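Local atomic coordinates of DNA-(apurinic or apyrimidinic site) lyase (Xenopus laevis, PDB entry 6WCD), a protein that acts in base excision repair, through the catalytic domain held here, as a 3'-5' exonuclease and weak apurinic/apyrimidinic endonuclease, cleaving the DNA backbone with magnesium or manganese as cofactor. Residues A47-F58 with C317-F328; V96-Q104 with H162-I171. All coordinates share one frame; numbering follows the deposited sequence. Where two conformers were deposited one is given.

Contact 1 (A47-F58 with C317-F328); sequences AIVEGYNSYFSF and CPPLCTKYLPEF. With EDO (1,2-ethanediol), chain E.
The S54 carbonyl oxygen takes the backbone N-H of T322 at 3.0 Å (N-H...O angle 168°), and the CA of C321 also lies against it. This pins segment 317-328 alongside 53-57, an outermost strand of the six-stranded sheet in this DNase I-like fold; the strand's other neighbour is 68-72. The side chains add a second polar knot. S54 OG, set between its backbone N and carbonyl carbon (chi1 67°), donates to A47 O at 2.5 Å and lies 2.7 Å from T322 OG1, which a water links to S54 N. On the next residue, CG anti to the carbonyl carbon (chi1 -52°) brings the Y55 ring against the P318-C321 turn. There CE1 meets C321 CB at 3.5 Å, CD1 nears L320 CB, and OH reaches P318 CD while donating to N53 OD1 at 2.7 Å. A leucine in place of Y55 would probably leave N53 OD1 without this donor and open a gap beside P318 and C321. A second water joins F56 N to L320 O. Apolar contacts flank the polar cluster: T322 CG2 packs on F56 CD1 at 3.5 Å and, at one margin, I48 CD1 touches F328 CD2 at 3.7 Å.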
loop_
_atom_site.group_PDB
_atom_site.type_symbol
_atom_site.label_atom_id
_atom_site.label_comp_id
_atom_site.label_asym_id
_atom_site.label_seq_id
_atom_site.Cartn_x
_atom_site.Cartn_y
_atom_site.Cartn_z
ATOM N N ALA A 47 -3.070 -3.068 16.572
ATOM C CA ALA A 47 -4.053 -2.266 15.844
ATOM C C ALA A 47 -4.167 -0.854 16.371
ATOM O O ALA A 47 -4.369 0.070 15.571
ATOM C CB ALA A 47 -5.418 -2.946 15.905
ATOM N N ILE A 48 -4.062 -0.640 17.671
ATOM C CA ILE A 48 -4.286 0.657 18.295
ATOM C C ILE A 48 -2.969 1.103 18.899
ATOM O O ILE A 48 -2.448 0.477 19.839
ATOM C CB ILE A 48 -5.421 0.589 19.319
ATOM C CG1 ILE A 48 -6.717 0.306 18.540
ATOM C CG2 ILE A 48 -5.592 1.947 20.026
ATOM C CD1 ILE A 48 -7.918 0.112 19.382
ATOM N N VAL A 49 -2.390 2.173 18.341
ATOM C CA VAL A 49 -1.112 2.676 18.791
ATOM C C VAL A 49 -1.267 4.134 19.202
ATOM O O VAL A 49 -1.814 4.942 18.427
ATOM C CB VAL A 49 -0.061 2.548 17.653
ATOM C CG1 VAL A 49 1.251 3.041 18.125
ATOM C CG2 VAL A 49 0.059 1.096 17.208
ATOM N N GLU A 50 -0.736 4.464 20.354
ATOM C CA GLU A 50 -0.778 5.842 20.861
ATOM C C GLU A 50 -0.171 6.797 19.840
ATOM O O GLU A 50 0.936 6.568 19.349
ATOM C CB GLU A 50 -0.013 5.947 22.172
ATOM C CG GLU A 50 -0.106 7.326 22.792
ATOM C CD GLU A 50 0.819 7.480 23.991
ATOM O OE1 GLU A 50 1.190 6.450 24.590
ATOM O OE2 GLU A 50 1.186 8.631 24.316
ATOM N N GLY A 51 -0.885 7.896 19.557
ATOM C CA GLY A 51 -0.429 8.855 18.587
ATOM C C GLY A 51 -0.877 8.627 17.153
ATOM O O GLY A 51 -0.545 9.436 16.271
ATOM N N TYR A 52 -1.599 7.556 16.875
ATOM C CA TYR A 52 -2.040 7.267 15.534
ATOM C C TYR A 52 -3.497 6.853 15.544
ATOM O O TYR A 52 -4.006 6.325 16.546
ATOM C CB TYR A 52 -1.274 6.110 14.890
ATOM C CG TYR A 52 0.221 6.364 14.795
ATOM C CD1 TYR A 52 1.031 6.093 15.885
ATOM C CD2 TYR A 52 0.796 6.930 13.667
ATOM C CE1 TYR A 52 2.417 6.344 15.848
ATOM C CE2 TYR A 52 2.203 7.203 13.626
ATOM C CZ TYR A 52 2.963 6.902 14.724
ATOM O OH TYR A 52 4.326 7.220 14.654
ATOM N N ASN A 53 -4.174 7.099 14.422
ATOM C CA ASN A 53 -5.471 6.505 14.142
ATOM C C ASN A 53 -5.276 5.590 12.952
ATOM O O ASN A 53 -4.617 5.970 11.970
ATOM C CB ASN A 53 -6.588 7.535 13.921
ATOM C CG ASN A 53 -6.293 8.627 12.909
ATOM O OD1 ASN A 53 -6.806 8.598 11.767
ATOM N ND2 ASN A 53 -5.505 9.608 13.300
ATOM N N SER A 54 -5.777 4.362 13.048
ATOM C CA SER A 54 -5.428 3.354 12.058
ATOM C C SER A 54 -6.631 2.694 11.430
ATOM O O SER A 54 -7.710 2.640 12.003
ATOM C CB SER A 54 -4.532 2.286 12.661
ATOM O OG SER A 54 -5.242 1.500 13.651
ATOM N N TYR A 55 -6.375 2.142 10.244
ATOM C CA TYR A 55 -7.375 1.597 9.314
ATOM C C TYR A 55 -6.820 0.307 8.750
ATOM O O TYR A 55 -5.840 0.320 8.020
ATOM C CB TYR A 55 -7.697 2.615 8.201
ATOM C CG TYR A 55 -8.049 3.956 8.815
ATOM C CD1 TYR A 55 -9.370 4.245 9.179
ATOM C CD2 TYR A 55 -7.043 4.863 9.183
ATOM C CE1 TYR A 55 -9.700 5.397 9.882
ATOM C CE2 TYR A 55 -7.351 6.002 9.891
ATOM C CZ TYR A 55 -8.686 6.265 10.233
ATOM O OH TYR A 55 -9.037 7.375 10.959
ATOM N N PHE A 56 -7.462 -0.796 9.086
ATOM C CA PHE A 56 -6.993 -2.136 8.716
ATOM C C PHE A 56 -7.953 -2.748 7.721
ATOM O O PHE A 56 -9.181 -2.545 7.814
ATOM C CB PHE A 56 -6.916 -3.082 9.924
ATOM C CG PHE A 56 -5.664 -2.968 10.738
ATOM C CD1 PHE A 56 -5.316 -1.838 11.392
ATOM C CD2 PHE A 56 -4.849 -4.072 10.860
ATOM C CE1 PHE A 56 -4.136 -1.757 12.146
ATOM C CE2 PHE A 56 -3.699 -4.020 11.591
ATOM C CZ PHE A 56 -3.353 -2.863 12.285
ATOM N N SER A 57 -7.424 -3.583 6.861
ATOM C CA SER A 57 -8.223 -4.585 6.172
ATOM C C SER A 57 -7.739 -5.931 6.655
ATOM O O SER A 57 -6.563 -6.240 6.574
ATOM C CB SER A 57 -8.093 -4.462 4.660
ATOM O OG SER A 57 -8.967 -5.440 4.028
ATOM N N PHE A 58 -8.654 -6.693 7.212
ATOM C CA PHE A 58 -8.382 -8.011 7.756
ATOM C C PHE A 58 -8.792 -9.106 6.785
ATOM O O PHE A 58 -9.906 -9.074 6.245
ATOM C CB PHE A 58 -9.189 -8.194 9.030
ATOM C CG PHE A 58 -8.963 -7.166 10.068
ATOM C CD1 PHE A 58 -7.842 -7.174 10.851
ATOM C CD2 PHE A 58 -9.943 -6.215 10.337
ATOM C CE1 PHE A 58 -7.637 -6.268 11.858
ATOM C CE2 PHE A 58 -9.763 -5.250 11.327
ATOM C CZ PHE A 58 -8.624 -5.296 12.123
ATOM N N CYS A 317 -12.382 10.614 13.204
ATOM C CA CYS A 317 -11.978 9.442 12.460
ATOM C C CYS A 317 -13.181 8.764 11.795
ATOM O O CYS A 317 -14.233 8.600 12.434
ATOM C CB CYS A 317 -11.307 8.449 13.395
ATOM S SG CYS A 317 -9.811 9.016 14.163
ATOM N N PRO A 318 -13.060 8.352 10.537
ATOM C CA PRO A 318 -14.164 7.697 9.863
ATOM C C PRO A 318 -14.433 6.315 10.450
ATOM O O PRO A 318 -13.576 5.760 11.147
ATOM C CB PRO A 318 -13.711 7.615 8.409
ATOM C CG PRO A 318 -12.257 7.906 8.374
ATOM C CD PRO A 318 -11.880 8.572 9.666
ATOM N N PRO A 319 -15.579 5.711 10.144
ATOM C CA PRO A 319 -16.026 4.516 10.898
ATOM C C PRO A 319 -15.125 3.304 10.777
ATOM O O PRO A 319 -15.236 2.399 11.629
ATOM C CB PRO A 319 -17.412 4.226 10.288
ATOM C CG PRO A 319 -17.894 5.551 9.807
ATOM C CD PRO A 319 -16.666 6.316 9.341
ATOM N N LEU A 320 -14.283 3.212 9.770
ATOM C CA LEU A 320 -13.391 2.077 9.605
ATOM C C LEU A 320 -12.301 2.073 10.661
ATOM O O LEU A 320 -11.633 1.064 10.832
ATOM C CB LEU A 320 -12.740 2.079 8.225
ATOM C CG LEU A 320 -11.849 0.919 7.841
ATOM C CD1 LEU A 320 -12.584 -0.415 7.899
ATOM C CD2 LEU A 320 -11.314 1.117 6.423
ATOM N N CYS A 321 -12.099 3.163 11.346
ATOM C CA CYS A 321 -10.991 3.227 12.293
ATOM C C CYS A 321 -11.094 2.097 13.331
ATOM O O CYS A 321 -12.179 1.783 13.861
ATOM C CB CYS A 321 -10.974 4.572 13.014
ATOM S SG CYS A 321 -9.573 4.845 14.092
ATOM N N THR A 322 -9.940 1.491 13.631
ATOM C CA THR A 322 -9.840 0.403 14.592
ATOM C C THR A 322 -10.349 0.777 15.972
ATOM O O THR A 322 -10.775 -0.099 16.743
ATOM C CB THR A 322 -8.395 -0.066 14.705
ATOM O OG1 THR A 322 -7.575 1.043 15.013
ATOM C CG2 THR A 322 -7.896 -0.704 13.434
ATOM N N LYS A 323 -10.328 2.069 16.323
ATOM C CA LYS A 323 -10.760 2.435 17.671
ATOM C C LYS A 323 -12.241 2.159 17.884
ATOM O O LYS A 323 -12.679 2.079 19.028
ATOM C CB LYS A 323 -10.447 3.898 17.937
ATOM C CG LYS A 323 -11.294 4.896 17.224
ATOM C CD LYS A 323 -10.771 6.306 17.588
ATOM C CE LYS A 323 -11.672 7.378 17.114
ATOM N NZ LYS A 323 -11.116 8.705 17.502
ATOM N N TYR A 324 -12.998 1.950 16.823
ATOM C CA TYR A 324 -14.409 1.687 16.920
ATOM C C TYR A 324 -14.736 0.208 16.941
ATOM O O TYR A 324 -15.908 -0.145 17.122
ATOM C CB TYR A 324 -15.150 2.345 15.764
ATOM C CG TYR A 324 -15.000 3.849 15.686
ATOM C CD1 TYR A 324 -15.331 4.683 16.723
ATOM C CD2 TYR A 324 -14.520 4.410 14.505
ATOM C CE1 TYR A 324 -15.224 6.062 16.594
ATOM C CE2 TYR A 324 -14.400 5.765 14.384
ATOM C CZ TYR A 324 -14.731 6.560 15.412
ATOM O OH TYR A 324 -14.565 7.920 15.229
ATOM N N LEU A 325 -13.756 -0.658 16.808
ATOM C CA LEU A 325 -14.038 -2.077 16.835
ATOM C C LEU A 325 -14.600 -2.474 18.193
ATOM O O LEU A 325 -14.006 -2.138 19.232
ATOM C CB LEU A 325 -12.760 -2.870 16.507
ATOM C CG LEU A 325 -12.302 -2.773 15.073
ATOM C CD1 LEU A 325 -10.891 -3.352 14.933
ATOM C CD2 LEU A 325 -13.256 -3.482 14.119
ATOM N N PRO A 326 -15.721 -3.208 18.235
ATOM C CA PRO A 326 -16.359 -3.507 19.525
ATOM C C PRO A 326 -15.468 -4.292 20.478
ATOM O O PRO A 326 -15.567 -4.109 21.697
ATOM C CB PRO A 326 -17.591 -4.339 19.130
ATOM C CG PRO A 326 -17.830 -4.078 17.695
ATOM C CD PRO A 326 -16.493 -3.653 17.066
ATOM N N GLU A 327 -14.597 -5.150 19.951
ATOM C CA GLU A 327 -13.720 -5.927 20.821
ATOM C C GLU A 327 -12.731 -5.063 21.577
ATOM O O GLU A 327 -12.204 -5.507 22.603
ATOM C CB GLU A 327 -12.988 -6.977 20.005
ATOM C CG GLU A 327 -12.148 -6.470 18.826
ATOM C CD GLU A 327 -12.869 -6.547 17.456
ATOM O OE1 GLU A 327 -12.189 -6.829 16.439
ATOM O OE2 GLU A 327 -14.094 -6.280 17.408
ATOM N N PHE A 328 -12.476 -3.835 21.115
ATOM C CA PHE A 328 -11.495 -2.964 21.748
ATOM C C PHE A 328 -12.157 -1.820 22.531
ATOM O O PHE A 328 -11.513 -0.807 22.811
ATOM C CB PHE A 328 -10.527 -2.408 20.692
ATOM C CG PHE A 328 -9.758 -3.465 19.919
ATOM C CD1 PHE A 328 -9.461 -4.682 20.522
ATOM C CD2 PHE A 328 -9.360 -3.257 18.610
ATOM C CE1 PHE A 328 -8.764 -5.640 19.823
ATOM C CE2 PHE A 328 -8.630 -4.248 17.896
ATOM C CZ PHE A 328 -8.367 -5.448 18.540
HETATM C C1 EDO E . 3.086 10.362 21.056
HETATM O O1 EDO E . 3.566 9.650 22.205
HETATM C C2 EDO E . 1.583 10.584 21.195
HETATM O O2 EDO E . 1.170 11.641 20.315
HETATM O O HOH W 1 -6.730 3.615 15.829
HETATM O O HOH W 2 -9.943 -1.034 10.613
#

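Contact 2 (V96-Q104 with H162-I171); sequences VGCYGNTEQ and HLLQTRAEAI
A loop without regular secondary structure, 96-104, lies along one side of helix 152-173, and the contact joins the two through a buried arginine, a strip of small groups and one terminal side-chain bond. R167 carries the first part. Its CG stands anti to the backbone N and the chain bends at the next bond, bringing the guanidinium up to the loop backbone. NH2 donates to G97 O at 2.8 Å, with the N-H...O angle only 140°, and NE adds a weak bond to the same oxygen. Y99 CD1 sits 3.5 Å from R167 CZ, over the middle of one guanidinium face; the ring plane is turned 50° from that group, so the two do not stack flat. The Y99 hydroxyl bonds to E82, which also receives the backbone N-H groups of V96 and G97.

Farther along, the methyl of A170 comes within 3.5 Å of G100 N. G100, with no side chain, lets the backbones come close: the G100 and A170 CA atoms are 5.0 Å apart. At one end H162 NE2 donates to Q104 OE1 at 2.6 Å; the oxygen lies in the imidazole plane and the N-H...O angle is 165°. Between these points T102 CG2 meets L163 CD1; at the opposite end, past A170, C98 CB rests 3.8 Å from I171 CG1.

L163 and T102 also touch L110 of helix 107-114, while L164 and A168 turn to strand 133-142 and I171 reaches both that strand and 119-127; the helix thus packs on the sheet, which the loop also meets through V96 and at E82.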
loop_
_atom_site.group_PDB
_atom_site.type_symbol
_atom_site.label_atom_id
_atom_site.label_comp_id
_atom_site.label_asym_id
_atom_site.label_seq_id
_atom_site.Cartn_x
_atom_site.Cartn_y
_atom_site.Cartn_z
ATOM N N VAL A 96 -15.125 5.769 0.378
ATOM C CA VAL A 96 -14.445 6.513 -0.681
ATOM C C VAL A 96 -15.210 6.487 -1.994
ATOM O O VAL A 96 -15.241 7.468 -2.738
ATOM C CB VAL A 96 -13.044 5.914 -0.868
ATOM C CG1 VAL A 96 -12.400 6.463 -2.112
ATOM C CG2 VAL A 96 -12.204 6.143 0.403
ATOM N N GLY A 97 -15.779 5.340 -2.354
ATOM C CA GLY A 97 -16.528 5.312 -3.604
ATOM C C GLY A 97 -15.652 5.391 -4.855
ATOM O O GLY A 97 -14.464 5.089 -4.852
ATOM N N CYS A 98 -16.281 5.829 -5.949
ATOM C CA CYS A 98 -15.640 5.920 -7.268
ATOM C C CYS A 98 -15.065 4.562 -7.690
ATOM O O CYS A 98 -13.865 4.373 -7.793
ATOM C CB CYS A 98 -14.495 6.944 -7.286
ATOM S SG CYS A 98 -14.998 8.601 -6.829
ATOM N N TYR A 99 -15.975 3.619 -7.940
ATOM C CA TYR A 99 -15.563 2.227 -8.162
ATOM C C TYR A 99 -15.066 1.919 -9.578
ATOM O O TYR A 99 -14.254 0.992 -9.751
ATOM C CB TYR A 99 -16.733 1.332 -7.790
ATOM C CG TYR A 99 -17.029 1.426 -6.314
ATOM C CD1 TYR A 99 -16.122 0.973 -5.385
ATOM C CD2 TYR A 99 -18.171 2.015 -5.859
ATOM C CE1 TYR A 99 -16.381 1.089 -4.024
ATOM C CE2 TYR A 99 -18.436 2.128 -4.496
ATOM C CZ TYR A 99 -17.539 1.659 -3.593
ATOM O OH TYR A 99 -17.801 1.788 -2.235
ATOM N N GLY A 100 -15.508 2.642 -10.576
ATOM C CA GLY A 100 -15.209 2.321 -11.951
ATOM C C GLY A 100 -16.083 1.171 -12.458
ATOM O O GLY A 100 -16.909 0.594 -11.748
ATOM N N ASN A 101 -15.883 0.857 -13.729
ATOM C CA ASN A 101 -16.714 -0.100 -14.432
ATOM C C ASN A 101 -16.151 -1.495 -14.192
ATOM O O ASN A 101 -15.063 -1.822 -14.664
ATOM C CB ASN A 101 -16.759 0.242 -15.919
ATOM C CG ASN A 101 -17.635 -0.707 -16.700
ATOM O OD1 ASN A 101 -17.849 -1.823 -16.286
ATOM N ND2 ASN A 101 -18.170 -0.246 -17.825
ATOM N N THR A 102 -16.888 -2.322 -13.455
ATOM C CA THR A 102 -16.413 -3.680 -13.184
ATOM C C THR A 102 -17.281 -4.719 -13.882
ATOM O O THR A 102 -17.400 -5.850 -13.414
ATOM C CB THR A 102 -16.300 -3.962 -11.677
ATOM O OG1 THR A 102 -17.565 -3.730 -11.050
ATOM C CG2 THR A 102 -15.265 -3.065 -11.041
ATOM N N GLU A 103 -17.875 -4.355 -15.030
ATOM C CA GLU A 103 -18.721 -5.261 -15.799
ATOM C C GLU A 103 -18.048 -6.595 -16.094
ATOM O O GLU A 103 -18.720 -7.617 -16.199
ATOM C CB GLU A 103 -19.110 -4.576 -17.121
ATOM C CG GLU A 103 -20.368 -5.088 -17.780
ATOM C CD GLU A 103 -20.863 -4.123 -18.847
ATOM O OE1 GLU A 103 -20.044 -3.312 -19.335
ATOM O OE2 GLU A 103 -22.067 -4.162 -19.184
ATOM N N GLN A 104 -16.736 -6.587 -16.242
ATOM C CA GLN A 104 -16.002 -7.810 -16.571
ATOM C C GLN A 104 -15.834 -8.746 -15.388
ATOM O O GLN A 104 -15.341 -9.855 -15.575
ATOM C CB GLN A 104 -14.592 -7.480 -17.069
ATOM C CG GLN A 104 -14.509 -6.618 -18.297
ATOM C CD GLN A 104 -13.296 -5.700 -18.253
ATOM O OE1 GLN A 104 -12.772 -5.393 -17.179
ATOM N NE2 GLN A 104 -12.844 -5.261 -19.421
ATOM N N HIS A 162 -5.961 -5.896 -12.407
ATOM C CA HIS A 162 -6.938 -5.209 -13.249
ATOM C C HIS A 162 -7.947 -4.469 -12.386
ATOM O O HIS A 162 -8.305 -3.319 -12.689
ATOM C CB HIS A 162 -7.625 -6.242 -14.142
ATOM C CG HIS A 162 -8.581 -5.663 -15.130
ATOM N ND1 HIS A 162 -8.236 -4.659 -16.006
ATOM C CD2 HIS A 162 -9.863 -5.994 -15.423
ATOM C CE1 HIS A 162 -9.277 -4.368 -16.772
ATOM N NE2 HIS A 162 -10.276 -5.163 -16.436
ATOM N N LEU A 163 -8.359 -5.060 -11.282
ATOM C CA LEU A 163 -9.257 -4.342 -10.367
ATOM C C LEU A 163 -8.592 -3.108 -9.752
ATOM O O LEU A 163 -9.232 -2.047 -9.603
ATOM C CB LEU A 163 -9.741 -5.299 -9.266
ATOM C CG LEU A 163 -10.736 -4.738 -8.226
ATOM C CD1 LEU A 163 -11.986 -4.349 -8.964
ATOM C CD2 LEU A 163 -11.007 -5.829 -7.173
ATOM N N LEU A 164 -7.350 -3.226 -9.331
ATOM C CA LEU A 164 -6.608 -2.096 -8.785
ATOM C C LEU A 164 -6.527 -0.962 -9.784
ATOM O O LEU A 164 -6.793 0.192 -9.430
ATOM C CB LEU A 164 -5.217 -2.578 -8.392
ATOM C CG LEU A 164 -4.217 -1.491 -7.991
ATOM C CD1 LEU A 164 -4.707 -0.709 -6.777
ATOM C CD2 LEU A 164 -2.882 -2.180 -7.687
ATOM N N GLN A 165 -6.190 -1.262 -11.041
ATOM C CA GLN A 165 -6.157 -0.217 -12.065
ATOM C C GLN A 165 -7.512 0.429 -12.234
ATOM O O GLN A 165 -7.627 1.679 -12.320
ATOM C CB GLN A 165 -5.633 -0.788 -13.380
ATOM C CG GLN A 165 -5.621 0.203 -14.483
ATOM C CD GLN A 165 -4.849 -0.257 -15.667
ATOM O OE1 GLN A 165 -4.532 -1.433 -15.806
ATOM N NE2 GLN A 165 -4.577 0.680 -16.586
ATOM N N THR A 166 -8.551 -0.385 -12.328
ATOM C CA THR A 166 -9.899 0.145 -12.518
ATOM C C THR A 166 -10.245 1.119 -11.405
ATOM O O THR A 166 -10.765 2.214 -11.646
ATOM C CB THR A 166 -10.896 -1.008 -12.562
ATOM O OG1 THR A 166 -10.643 -1.830 -13.710
ATOM C CG2 THR A 166 -12.328 -0.478 -12.717
ATOM N N ARG A 167 -10.004 0.725 -10.165
ATOM C CA ARG A 167 -10.406 1.572 -9.052
ATOM C C ARG A 167 -9.568 2.848 -8.995
ATOM O O ARG A 167 -10.095 3.936 -8.771
ATOM C CB ARG A 167 -10.295 0.798 -7.739
ATOM C CG ARG A 167 -10.741 1.620 -6.526
ATOM C CD ARG A 167 -12.233 1.918 -6.601
ATOM N NE ARG A 167 -12.745 2.699 -5.476
ATOM C CZ ARG A 167 -12.992 2.194 -4.277
ATOM N NH1 ARG A 167 -12.729 0.942 -4.011
ATOM N NH2 ARG A 167 -13.498 2.970 -3.304
ATOM N N ALA A 168 -8.247 2.715 -9.125
ATOM C CA ALA A 168 -7.362 3.869 -8.982
ATOM C C ALA A 168 -7.638 4.898 -10.055
ATOM O O ALA A 168 -7.668 6.110 -9.769
ATOM C CB ALA A 168 -5.923 3.407 -9.035
ATOM N N GLU A 169 -7.866 4.454 -11.293
ATOM C CA GLU A 169 -8.172 5.393 -12.376
ATOM C C GLU A 169 -9.544 6.023 -12.191
ATOM O O GLU A 169 -9.735 7.209 -12.539
ATOM C CB GLU A 169 -8.022 4.691 -13.726
ATOM C CG GLU A 169 -6.560 4.349 -13.968
ATOM C CD GLU A 169 -6.288 3.733 -15.324
ATOM O OE1 GLU A 169 -7.231 3.542 -16.143
ATOM O OE2 GLU A 169 -5.110 3.437 -15.563
ATOM N N ALA A 170 -10.497 5.304 -11.604
ATOM C CA ALA A 170 -11.813 5.904 -11.410
ATOM C C ALA A 170 -11.761 6.975 -10.331
ATOM O O ALA A 170 -12.370 8.048 -10.487
ATOM C CB ALA A 170 -12.844 4.849 -11.023
ATOM N N ILE A 171 -11.010 6.729 -9.270
ATOM C CA ILE A 171 -10.867 7.772 -8.241
ATOM C C ILE A 171 -10.183 8.976 -8.859
ATOM O O ILE A 171 -10.603 10.123 -8.658
ATOM C CB ILE A 171 -10.095 7.230 -7.026
ATOM C CG1 ILE A 171 -10.915 6.129 -6.358
ATOM C CG2 ILE A 171 -9.748 8.353 -6.057
ATOM C CD1 ILE A 171 -10.094 5.255 -5.370
#

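How the contacts relate
Contact 1 is mostly buried and contact 2 only partly so; their centres lie 25 Å apart and nothing in one touches the other, although along the chain contact 2 is nested within the loop that contact 1 closes. They hold different elements: contact 1 lays the segment after the last strand, 310-312, beside an outer strand of the six-stranded sheet, whereas contact 2 lays a loop on a helix backed by the other sheet. The chemistry follows. Neutral hydroxyls, backbone groups, waters and aromatic rings serve contact 1, while contact 2 turns a buried guanidinium toward a carbonyl and places its histidine-glutamine bond at the partly exposed margin.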